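Local coordinates for protein leucine aminopeptidase (Fimbriiglobus ruber, PDB 7D1B) that probably acts as a zinc-dependent glutaminyl cyclase of the M28 peptidase family, closing N-terminal glutamine into pyroglutamate, at residues Glu245-Val256 and His287-Val298. Sequence-based numbering, arbitrary orientation.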
loop_
_atom_site.group_PDB
_atom_site.type_symbol
_atom_site.label_atom_id
_atom_site.label_comp_id
_atom_site.label_asym_id
_atom_site.label_seq_id
_atom_site.Cartn_x
_atom_site.Cartn_y
_atom_site.Cartn_z
ATOM N N GLU A 245 -10.552 -3.517 -10.523
ATOM C CA GLU A 245 -11.179 -2.215 -10.756
ATOM C C GLU A 245 -10.595 -1.540 -11.975
ATOM O O GLU A 245 -9.541 -1.927 -12.481
ATOM C CB GLU A 245 -11.295 -1.263 -9.558
ATOM C CG GLU A 245 -9.997 -0.650 -9.021
ATOM C CD GLU A 245 -9.420 0.480 -9.883
ATOM O OE1 GLU A 245 -8.210 0.417 -10.166
ATOM O OE2 GLU A 245 -10.164 1.398 -10.305
ATOM N N GLY A 246 -11.347 -0.561 -12.472
ATOM C CA GLY A 246 -11.153 -0.115 -13.833
ATOM C C GLY A 246 -9.839 0.591 -14.083
ATOM O O GLY A 246 -9.248 0.431 -15.151
ATOM N N TYR A 247 -9.382 1.433 -13.147
ATOM C CA TYR A 247 -8.131 2.126 -13.442
ATOM C C TYR A 247 -6.977 1.138 -13.545
ATOM O O TYR A 247 -6.088 1.297 -14.392
ATOM C CB TYR A 247 -7.847 3.205 -12.406
ATOM C CG TYR A 247 -8.815 4.351 -12.478
ATOM C CD1 TYR A 247 -8.779 5.253 -13.532
ATOM C CD2 TYR A 247 -9.755 4.542 -11.483
ATOM C CE1 TYR A 247 -9.669 6.329 -13.589
ATOM C CE2 TYR A 247 -10.646 5.607 -11.524
ATOM C CZ TYR A 247 -10.603 6.484 -12.587
ATOM O OH TYR A 247 -11.488 7.537 -12.639
ATOM N N SER A 248 -6.997 0.100 -12.704
ATOM C CA SER A 248 -5.984 -0.952 -12.742
ATOM C C SER A 248 -6.061 -1.733 -14.041
ATOM O O SER A 248 -5.039 -2.000 -14.683
ATOM C CB SER A 248 -6.230 -1.912 -11.584
ATOM O OG SER A 248 -6.094 -1.255 -10.334
ATOM N N LEU A 249 -7.278 -2.116 -14.443
ATOM C CA LEU A 249 -7.447 -2.847 -15.694
ATOM C C LEU A 249 -6.960 -2.031 -16.883
ATOM O O LEU A 249 -6.280 -2.555 -17.774
ATOM C CB LEU A 249 -8.916 -3.216 -15.905
ATOM C CG LEU A 249 -9.431 -4.359 -15.050
ATOM C CD1 LEU A 249 -10.947 -4.391 -15.084
ATOM C CD2 LEU A 249 -8.825 -5.691 -15.471
ATOM N N ARG A 250 -7.307 -0.745 -16.926
ATOM C CA ARG A 250 -6.943 0.063 -18.084
ATOM C C ARG A 250 -5.460 0.389 -18.087
ATOM O O ARG A 250 -4.831 0.440 -19.149
ATOM C CB ARG A 250 -7.794 1.330 -18.123
ATOM C CG ARG A 250 -9.254 1.019 -18.454
ATOM C CD ARG A 250 -10.090 2.276 -18.650
ATOM N NE ARG A 250 -10.153 3.101 -17.441
ATOM C CZ ARG A 250 -11.070 2.967 -16.482
ATOM N NH1 ARG A 250 -12.028 2.045 -16.582
ATOM N NH2 ARG A 250 -11.033 3.763 -15.423
ATOM N N GLY A 251 -4.880 0.621 -16.911
ATOM C CA GLY A 251 -3.501 1.061 -16.853
ATOM C C GLY A 251 -2.491 -0.058 -16.899
ATOM O O GLY A 251 -1.348 0.179 -17.299
ATOM N N ALA A 252 -2.881 -1.271 -16.509
ATOM C CA ALA A 252 -1.881 -2.311 -16.286
ATOM C C ALA A 252 -2.424 -3.699 -16.613
ATOM O O ALA A 252 -2.372 -4.604 -15.769
ATOM C CB ALA A 252 -1.410 -2.239 -14.835
ATOM N N PRO A 253 -2.910 -3.931 -17.843
ATOM C CA PRO A 253 -3.512 -5.240 -18.148
ATOM C C PRO A 253 -2.584 -6.415 -17.929
ATOM O O PRO A 253 -3.028 -7.446 -17.404
ATOM C CB PRO A 253 -3.941 -5.103 -19.614
ATOM C CG PRO A 253 -3.149 -3.927 -20.154
ATOM C CD PRO A 253 -2.929 -3.008 -18.990
ATOM N N ASN A 254 -1.313 -6.315 -18.331
ATOM C CA ASN A 254 -0.431 -7.465 -18.144
ATOM C C ASN A 254 -0.059 -7.674 -16.689
ATOM O O ASN A 254 0.175 -8.818 -16.272
ATOM C CB ASN A 254 0.828 -7.379 -19.006
ATOM C CG ASN A 254 1.735 -8.645 -18.809
ATOM O OD1 ASN A 254 1.357 -9.741 -19.219
ATOM N ND2 ASN A 254 2.876 -8.499 -18.131
ATOM N N LEU A 255 0.033 -6.589 -15.911
ATOM C CA LEU A 255 0.296 -6.724 -14.484
ATOM C C LEU A 255 -0.867 -7.434 -13.800
ATOM O O LEU A 255 -0.656 -8.355 -13.005
ATOM C CB LEU A 255 0.571 -5.338 -13.886
ATOM C CG LEU A 255 1.476 -5.268 -12.660
ATOM C CD1 LEU A 255 1.669 -3.809 -12.299
ATOM C CD2 LEU A 255 1.018 -6.059 -11.472
ATOM N N VAL A 256 -2.105 -7.024 -14.108
ATOM C CA VAL A 256 -3.257 -7.737 -13.569
ATOM C C VAL A 256 -3.171 -9.217 -13.924
ATOM O O VAL A 256 -3.351 -10.099 -13.070
ATOM C CB VAL A 256 -4.578 -7.116 -14.064
ATOM C CG1 VAL A 256 -5.756 -7.952 -13.580
ATOM C CG2 VAL A 256 -4.736 -5.679 -13.582
ATOM N N HIS A 287 -2.657 4.554 -6.787
ATOM C CA HIS A 287 -2.106 4.030 -8.033
ATOM C C HIS A 287 -2.389 4.931 -9.230
ATOM O O HIS A 287 -1.761 4.763 -10.276
ATOM C CB HIS A 287 -2.622 2.622 -8.301
ATOM C CG HIS A 287 -4.096 2.557 -8.531
ATOM N ND1 HIS A 287 -5.014 3.237 -7.750
ATOM C CD2 HIS A 287 -4.805 1.877 -9.463
ATOM C CE1 HIS A 287 -6.230 2.967 -8.200
ATOM N NE2 HIS A 287 -6.131 2.134 -9.229
ATOM N N ILE A 288 -3.309 5.892 -9.100
ATOM C CA ILE A 288 -3.630 6.767 -10.229
ATOM C C ILE A 288 -2.412 7.586 -10.634
ATOM O O ILE A 288 -2.057 7.658 -11.811
ATOM C CB ILE A 288 -4.814 7.681 -9.874
ATOM C CG1 ILE A 288 -6.054 6.853 -9.518
ATOM C CG2 ILE A 288 -5.077 8.698 -10.995
ATOM C CD1 ILE A 288 -6.619 6.078 -10.667
ATOM N N ALA A 289 -1.736 8.194 -9.657
ATOM C CA ALA A 289 -0.593 9.035 -10.001
ATOM C C ALA A 289 0.506 8.208 -10.644
ATOM O O ALA A 289 1.208 8.684 -11.545
ATOM C CB ALA A 289 -0.058 9.733 -8.757
ATOM N N LEU A 290 0.672 6.954 -10.199
ATOM C CA LEU A 290 1.694 6.080 -10.776
ATOM C C LEU A 290 1.377 5.755 -12.229
ATOM O O LEU A 290 2.238 5.902 -13.106
ATOM C CB LEU A 290 1.834 4.799 -9.935
ATOM C CG LEU A 290 2.160 5.000 -8.458
ATOM C CD1 LEU A 290 2.246 3.648 -7.767
ATOM C CD2 LEU A 290 3.457 5.750 -8.285
ATOM N N ASN A 291 0.127 5.364 -12.511
ATOM C CA ASN A 291 -0.264 5.116 -13.897
ATOM C C ASN A 291 -0.065 6.357 -14.757
ATOM O O ASN A 291 0.412 6.261 -15.900
ATOM C CB ASN A 291 -1.722 4.658 -13.967
ATOM C CG ASN A 291 -1.882 3.180 -13.643
ATOM O OD1 ASN A 291 -1.355 2.311 -14.351
ATOM N ND2 ASN A 291 -2.617 2.876 -12.575
ATOM N N GLU A 292 -0.407 7.538 -14.223
ATOM C CA GLU A 292 -0.274 8.763 -15.004
ATOM C C GLU A 292 1.182 9.078 -15.302
ATOM O O GLU A 292 1.473 9.757 -16.294
ATOM C CB GLU A 292 -0.996 9.905 -14.296
ATOM C CG GLU A 292 -2.521 9.711 -14.378
ATOM C CD GLU A 292 -3.339 10.782 -13.694
ATOM O OE1 GLU A 292 -2.755 11.620 -12.982
ATOM O OE2 GLU A 292 -4.577 10.774 -13.863
ATOM N N ALA A 293 2.108 8.601 -14.470
ATOM C CA ALA A 293 3.536 8.737 -14.716
ATOM C C ALA A 293 4.086 7.626 -15.595
ATOM O O ALA A 293 5.303 7.539 -15.769
ATOM C CB ALA A 293 4.305 8.804 -13.397
ATOM N N GLY A 294 3.227 6.790 -16.165
ATOM C CA GLY A 294 3.693 5.732 -17.035
ATOM C C GLY A 294 4.164 4.480 -16.339
ATOM O O GLY A 294 4.814 3.650 -16.979
ATOM N N ILE A 295 3.860 4.317 -15.055
ATOM C CA ILE A 295 4.181 3.093 -14.329
ATOM C C ILE A 295 2.899 2.268 -14.251
ATOM O O ILE A 295 1.964 2.670 -13.539
ATOM C CB ILE A 295 4.703 3.394 -12.916
ATOM C CG1 ILE A 295 5.893 4.370 -12.940
ATOM C CG2 ILE A 295 5.029 2.082 -12.198
ATOM C CD1 ILE A 295 6.249 4.906 -11.560
ATOM N N PRO A 296 2.806 1.125 -14.934
ATOM C CA PRO A 296 1.597 0.300 -14.790
ATOM C C PRO A 296 1.391 -0.026 -13.319
ATOM O O PRO A 296 2.306 -0.509 -12.648
ATOM C CB PRO A 296 1.925 -0.948 -15.612
ATOM C CG PRO A 296 3.007 -0.520 -16.587
ATOM C CD PRO A 296 3.805 0.515 -15.835
ATOM N N ALA A 297 0.195 0.273 -12.802
ATOM C CA ALA A 297 -0.033 0.185 -11.364
ATOM C C ALA A 297 -1.424 -0.366 -11.081
ATOM O O ALA A 297 -2.436 0.144 -11.586
ATOM C CB ALA A 297 0.161 1.538 -10.676
ATOM N N VAL A 298 -1.459 -1.403 -10.244
ATOM C CA VAL A 298 -2.686 -2.117 -9.898
ATOM C C VAL A 298 -2.999 -1.895 -8.431
ATOM O O VAL A 298 -2.114 -2.007 -7.576
ATOM C CB VAL A 298 -2.522 -3.622 -10.188
ATOM C CG1 VAL A 298 -3.662 -4.438 -9.596
ATOM C CG2 VAL A 298 -2.358 -3.843 -11.670
HETATM O O HOH W 1 -0.463 2.849 -16.929
#
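The carboxylate of Glu245, the N-cap residue of helix 246-251, also accepts a hydrogen bond from His287. NE2 of His287 donates to OE1 of Glu245 over 2.9 Å at 154°, reaching the oxygen from above the carboxylate plane, with that plane and the imidazole 85° apart. The same OE1 accepts from N of Ser248, and OG of Ser248 donates to the anti lone pair of Glu245 OE1 at 2.7 Å, while OE2 takes Tyr247 N. With CG set between backbone N and carbonyl carbon (chi1 70°) and a second bend at chi2, the glutamate chain folds back over the first turn of helix 246-251. Replacing Glu245 by alanine removes the carboxylate, and His287 NE2 and the Ser248 hydroxyl would probably lose their common acceptor, leaving the helix start uncapped. Alongside, CD1 of Ile288 sits over one face of the Tyr247 ring, 3.7 Å from its centroid, a CH-pi contact; Arg250 NH2 lies over the opposite face.

Further along, Asn291 is clamped to Ala297, its ND2 donating to Ala297 O at 2.9 Å and its OD1 accepting from Ala297 N. A water bridges that OD1 to Gly251 O. Toward the strand, CG2 of Val298 packs on CG2 of Val256 at 3.6 Å and on CB of Ala252, while Leu255 CD1 touches Pro296 O.

Helices 246-251 and 287-292 run nearly parallel, their axes 10.5 Å apart, and meet through side chains such as Tyr247 and Ile288. Ser248 and, from helix 253-266, Leu255 and Val256 pack against the start of strand 297-300, which pairs with strand 225-232 at the edge of the mixed sheet of the alpha/beta M28 fold.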